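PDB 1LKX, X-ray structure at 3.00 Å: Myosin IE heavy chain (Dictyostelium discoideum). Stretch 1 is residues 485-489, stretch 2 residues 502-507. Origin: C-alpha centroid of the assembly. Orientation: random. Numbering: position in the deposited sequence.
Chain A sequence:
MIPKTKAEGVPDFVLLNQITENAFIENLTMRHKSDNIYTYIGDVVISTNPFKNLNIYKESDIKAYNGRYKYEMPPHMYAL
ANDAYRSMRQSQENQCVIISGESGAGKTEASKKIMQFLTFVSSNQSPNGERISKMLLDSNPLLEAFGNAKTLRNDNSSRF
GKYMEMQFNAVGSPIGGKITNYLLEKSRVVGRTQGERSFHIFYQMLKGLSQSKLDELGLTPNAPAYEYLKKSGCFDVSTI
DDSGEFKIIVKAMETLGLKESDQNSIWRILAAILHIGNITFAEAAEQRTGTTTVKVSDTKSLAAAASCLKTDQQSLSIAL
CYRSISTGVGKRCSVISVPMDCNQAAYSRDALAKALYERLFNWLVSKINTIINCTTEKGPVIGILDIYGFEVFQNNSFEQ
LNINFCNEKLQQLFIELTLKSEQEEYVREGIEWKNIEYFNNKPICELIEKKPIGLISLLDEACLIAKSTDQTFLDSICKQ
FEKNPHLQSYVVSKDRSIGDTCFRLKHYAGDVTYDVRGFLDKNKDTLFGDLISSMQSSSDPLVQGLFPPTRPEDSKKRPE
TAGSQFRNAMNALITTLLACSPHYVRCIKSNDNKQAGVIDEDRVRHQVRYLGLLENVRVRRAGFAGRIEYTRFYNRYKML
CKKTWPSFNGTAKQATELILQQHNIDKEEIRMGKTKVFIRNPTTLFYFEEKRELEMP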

ATOM      1  N   PRO A 485      12.081 -23.970  -7.040  1.00 57.83           N
ATOM      2  CA  PRO A 485      10.880 -24.067  -6.201  1.00 57.20           C
ATOM      3  C   PRO A 485      10.113 -22.766  -6.347  1.00 57.02           C
ATOM      4  O   PRO A 485      10.513 -21.892  -7.110  1.00 58.33           O
ATOM      5  CB  PRO A 485      11.442 -24.224  -4.792  1.00 56.59           C
ATOM      6  CG  PRO A 485      12.837 -24.736  -5.012  1.00 56.94           C
ATOM      7  CD  PRO A 485      13.294 -23.958  -6.210  1.00 57.04           C
ATOM      8  N   HIS A 486       9.020 -22.614  -5.621  1.00 55.13           N
ATOM      9  CA  HIS A 486       8.255 -21.376  -5.725  1.00 54.43           C
ATOM     10  C   HIS A 486       7.481 -21.261  -7.033  1.00 53.12           C
ATOM     11  O   HIS A 486       6.578 -20.430  -7.143  1.00 53.52           O
ATOM     12  CB  HIS A 486       9.186 -20.173  -5.570  1.00 53.99           C
ATOM     13  CG  HIS A 486      10.039 -20.236  -4.343  1.00 54.31           C
ATOM     14  ND1 HIS A 486       9.512 -20.225  -3.068  1.00 54.85           N
ATOM     15  CD2 HIS A 486      11.381 -20.338  -4.194  1.00 53.19           C
ATOM     16  CE1 HIS A 486      10.493 -20.317  -2.187  1.00 53.75           C
ATOM     17  NE2 HIS A 486      11.636 -20.388  -2.845  1.00 53.05           N
ATOM     18  N   LEU A 487       7.831 -22.087  -8.019  1.00 51.87           N
ATOM     19  CA  LEU A 487       7.137 -22.079  -9.308  1.00 51.58           C
ATOM     20  C   LEU A 487       6.743 -23.473  -9.786  1.00 51.48           C
ATOM     21  O   LEU A 487       7.580 -24.347  -9.960  1.00 53.21           O
ATOM     22  CB  LEU A 487       7.983 -21.389 -10.390  1.00 51.08           C
ATOM     23  CG  LEU A 487       7.402 -21.366 -11.813  1.00 49.87           C
ATOM     24  CD1 LEU A 487       5.912 -21.102 -11.782  1.00 50.21           C
ATOM     25  CD2 LEU A 487       8.089 -20.287 -12.621  1.00 49.69           C
ATOM     26  N   GLN A 488       5.454 -23.670 -10.000  1.00 51.84           N
ATOM     27  CA  GLN A 488       4.927 -24.946 -10.460  1.00 52.57           C
ATOM     28  C   GLN A 488       4.001 -24.733 -11.647  1.00 52.96           C
ATOM     29  O   GLN A 488       3.597 -23.610 -11.954  1.00 51.61           O
ATOM     30  CB  GLN A 488       4.099 -25.619  -9.370  1.00 53.51           C
ATOM     31  CG  GLN A 488       4.863 -26.174  -8.215  1.00 56.14           C
ATOM     32  CD  GLN A 488       3.935 -26.851  -7.234  1.00 57.25           C
ATOM     33  OE1 GLN A 488       3.075 -26.207  -6.638  1.00 57.48           O
ATOM     34  NE2 GLN A 488       4.091 -28.164  -7.076  1.00 58.11           N
ATOM     35  N   SER A 489       3.649 -25.837 -12.293  1.00 53.29           N
ATOM     36  CA  SER A 489       2.741 -25.809 -13.424  1.00 53.38           C
ATOM     37  C   SER A 489       2.288 -27.232 -13.691  1.00 53.98           C
ATOM     38  O   SER A 489       2.967 -28.196 -13.318  1.00 53.03           O
ATOM     39  CB  SER A 489       3.427 -25.241 -14.659  1.00 53.27           C
ATOM     40  OG  SER A 489       4.250 -26.216 -15.257  1.00 54.01           O
ATOM     41  N   CYS A 502      -2.481 -21.500 -16.495  1.00 52.10           N
ATOM     42  CA  CYS A 502      -2.007 -20.909 -15.254  1.00 51.40           C
ATOM     43  C   CYS A 502      -0.626 -21.397 -14.831  1.00 49.89           C
ATOM     44  O   CYS A 502       0.009 -22.193 -15.513  1.00 49.56           O
ATOM     45  CB  CYS A 502      -3.003 -21.224 -14.134  1.00 52.61           C
ATOM     46  SG  CYS A 502      -4.761 -20.940 -14.542  1.00 57.16           S
ATOM     47  N   PHE A 503      -0.166 -20.880 -13.697  1.00 48.16           N
ATOM     48  CA  PHE A 503       1.102 -21.274 -13.108  1.00 45.54           C
ATOM     49  C   PHE A 503       1.058 -20.918 -11.626  1.00 44.69           C
ATOM     50  O   PHE A 503       0.558 -19.868 -11.239  1.00 44.52           O
ATOM     51  CB  PHE A 503       2.295 -20.623 -13.818  1.00 43.36           C
ATOM     52  CG  PHE A 503       2.521 -19.187 -13.476  1.00 44.26           C
ATOM     53  CD1 PHE A 503       1.985 -18.173 -14.267  1.00 45.36           C
ATOM     54  CD2 PHE A 503       3.321 -18.836 -12.398  1.00 44.86           C
ATOM     55  CE1 PHE A 503       2.249 -16.817 -13.994  1.00 44.24           C
ATOM     56  CE2 PHE A 503       3.590 -17.481 -12.116  1.00 45.78           C
ATOM     57  CZ  PHE A 503       3.051 -16.474 -12.921  1.00 44.02           C
ATOM     58  N   ARG A 504       1.546 -21.836 -10.802  1.00 44.25           N
ATOM     59  CA  ARG A 504       1.557 -21.675  -9.353  1.00 43.13           C
ATOM     60  C   ARG A 504       2.814 -20.961  -8.891  1.00 42.61           C
ATOM     61  O   ARG A 504       3.909 -21.240  -9.353  1.00 42.69           O
ATOM     62  CB  ARG A 504       1.463 -23.063  -8.704  1.00 43.11           C
ATOM     63  CG  ARG A 504       1.797 -23.148  -7.226  1.00 42.68           C
ATOM     64  CD  ARG A 504       0.584 -22.948  -6.355  1.00 43.25           C
ATOM     65  NE  ARG A 504      -0.547 -23.811  -6.714  1.00 44.53           N
ATOM     66  CZ  ARG A 504      -0.516 -25.144  -6.793  1.00 42.95           C
ATOM     67  NH1 ARG A 504       0.602 -25.811  -6.548  1.00 43.08           N
ATOM     68  NH2 ARG A 504      -1.618 -25.816  -7.109  1.00 40.89           N
ATOM     69  N   LEU A 505       2.651 -20.022  -7.978  1.00 42.91           N
ATOM     70  CA  LEU A 505       3.788 -19.292  -7.444  1.00 43.20           C
ATOM     71  C   LEU A 505       3.697 -19.431  -5.930  1.00 42.91           C
ATOM     72  O   LEU A 505       2.698 -19.068  -5.325  1.00 42.07           O
ATOM     73  CB  LEU A 505       3.713 -17.821  -7.873  1.00 44.13           C
ATOM     74  CG  LEU A 505       4.894 -16.890  -7.593  1.00 43.22           C
ATOM     75  CD1 LEU A 505       6.175 -17.587  -7.928  1.00 43.84           C
ATOM     76  CD2 LEU A 505       4.763 -15.626  -8.425  1.00 41.67           C
ATOM     77  N   LYS A 506       4.737 -19.988  -5.325  1.00 43.96           N
ATOM     78  CA  LYS A 506       4.757 -20.194  -3.877  1.00 44.95           C
ATOM     79  C   LYS A 506       5.275 -18.977  -3.141  1.00 45.15           C
ATOM     80  O   LYS A 506       6.448 -18.917  -2.777  1.00 45.23           O
ATOM     81  CB  LYS A 506       5.623 -21.403  -3.517  1.00 45.26           C
ATOM     82  CG  LYS A 506       5.030 -22.737  -3.934  1.00 45.76           C
ATOM     83  CD  LYS A 506       5.910 -23.878  -3.499  1.00 46.83           C
ATOM     84  CE  LYS A 506       5.182 -25.189  -3.644  1.00 49.13           C
ATOM     85  NZ  LYS A 506       4.000 -25.274  -2.729  1.00 51.13           N
ATOM     86  N   HIS A 507       4.387 -18.011  -2.928  1.00 45.39           N
ATOM     87  CA  HIS A 507       4.728 -16.768  -2.242  1.00 45.14           C
ATOM     88  C   HIS A 507       5.077 -17.049  -0.794  1.00 44.43           C
ATOM     89  O   HIS A 507       4.821 -18.140  -0.286  1.00 43.86           O
ATOM     90  CB  HIS A 507       3.553 -15.779  -2.299  1.00 44.46           C
ATOM     91  CG  HIS A 507       3.406 -15.085  -3.616  1.00 44.50           C
ATOM     92  ND1 HIS A 507       4.169 -13.995  -3.970  1.00 44.50           N
ATOM     93  CD2 HIS A 507       2.568 -15.313  -4.656  1.00 44.98           C
ATOM     94  CE1 HIS A 507       3.803 -13.576  -5.168  1.00 45.79           C
ATOM     95  NE2 HIS A 507       2.831 -14.357  -5.606  1.00 45.13           N
TER

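Two segments of the myosin IE heavy chain pair as antiparallel strands, burying 437 Å² between them. Backbone hydrogen bonds set the register. Gln-488 and Arg-504 form a hydrogen-bonded pair, with Gln-488 N donating to Arg-504 O (3.0 Å) and Arg-504 N to Gln-488 O (2.9 Å). One step along, Leu-487 faces Leu-505 as a non-hydrogen-bonded pair, and beyond it Lys-506 N donates to His-486 O at 2.6 Å, a short, nearly straight bond. The carbonyls also meet CA-H groups of the opposing strand: Leu-505 CA lies 3.0 Å from His-486 O, and Leu-487 CA 3.3 Å from Arg-504 O.

Side chains add polar contacts. Gln-488 and Arg-504 project to the same face of the sheet, which lets Arg-504 NH1 reach Gln-488 OE1 at 2.5 Å; despite this closeness the hydrogen bond is weak, because its angle at the hydrogen is only 116°. The amide oxygen lies at the guanidinium edge, near its plane. His-486 ND1 makes another weak bond, to Lys-506 O (3.3 Å), which sits near the plane of the imidazole.

The apolar contact joins buried residues: Leu-487 CD1 packs 3.5 Å from Phe-503 CD2, approaching the ring obliquely. The same methyl, Leu-487 CD1, lies 3.2 Å from Arg-504 O.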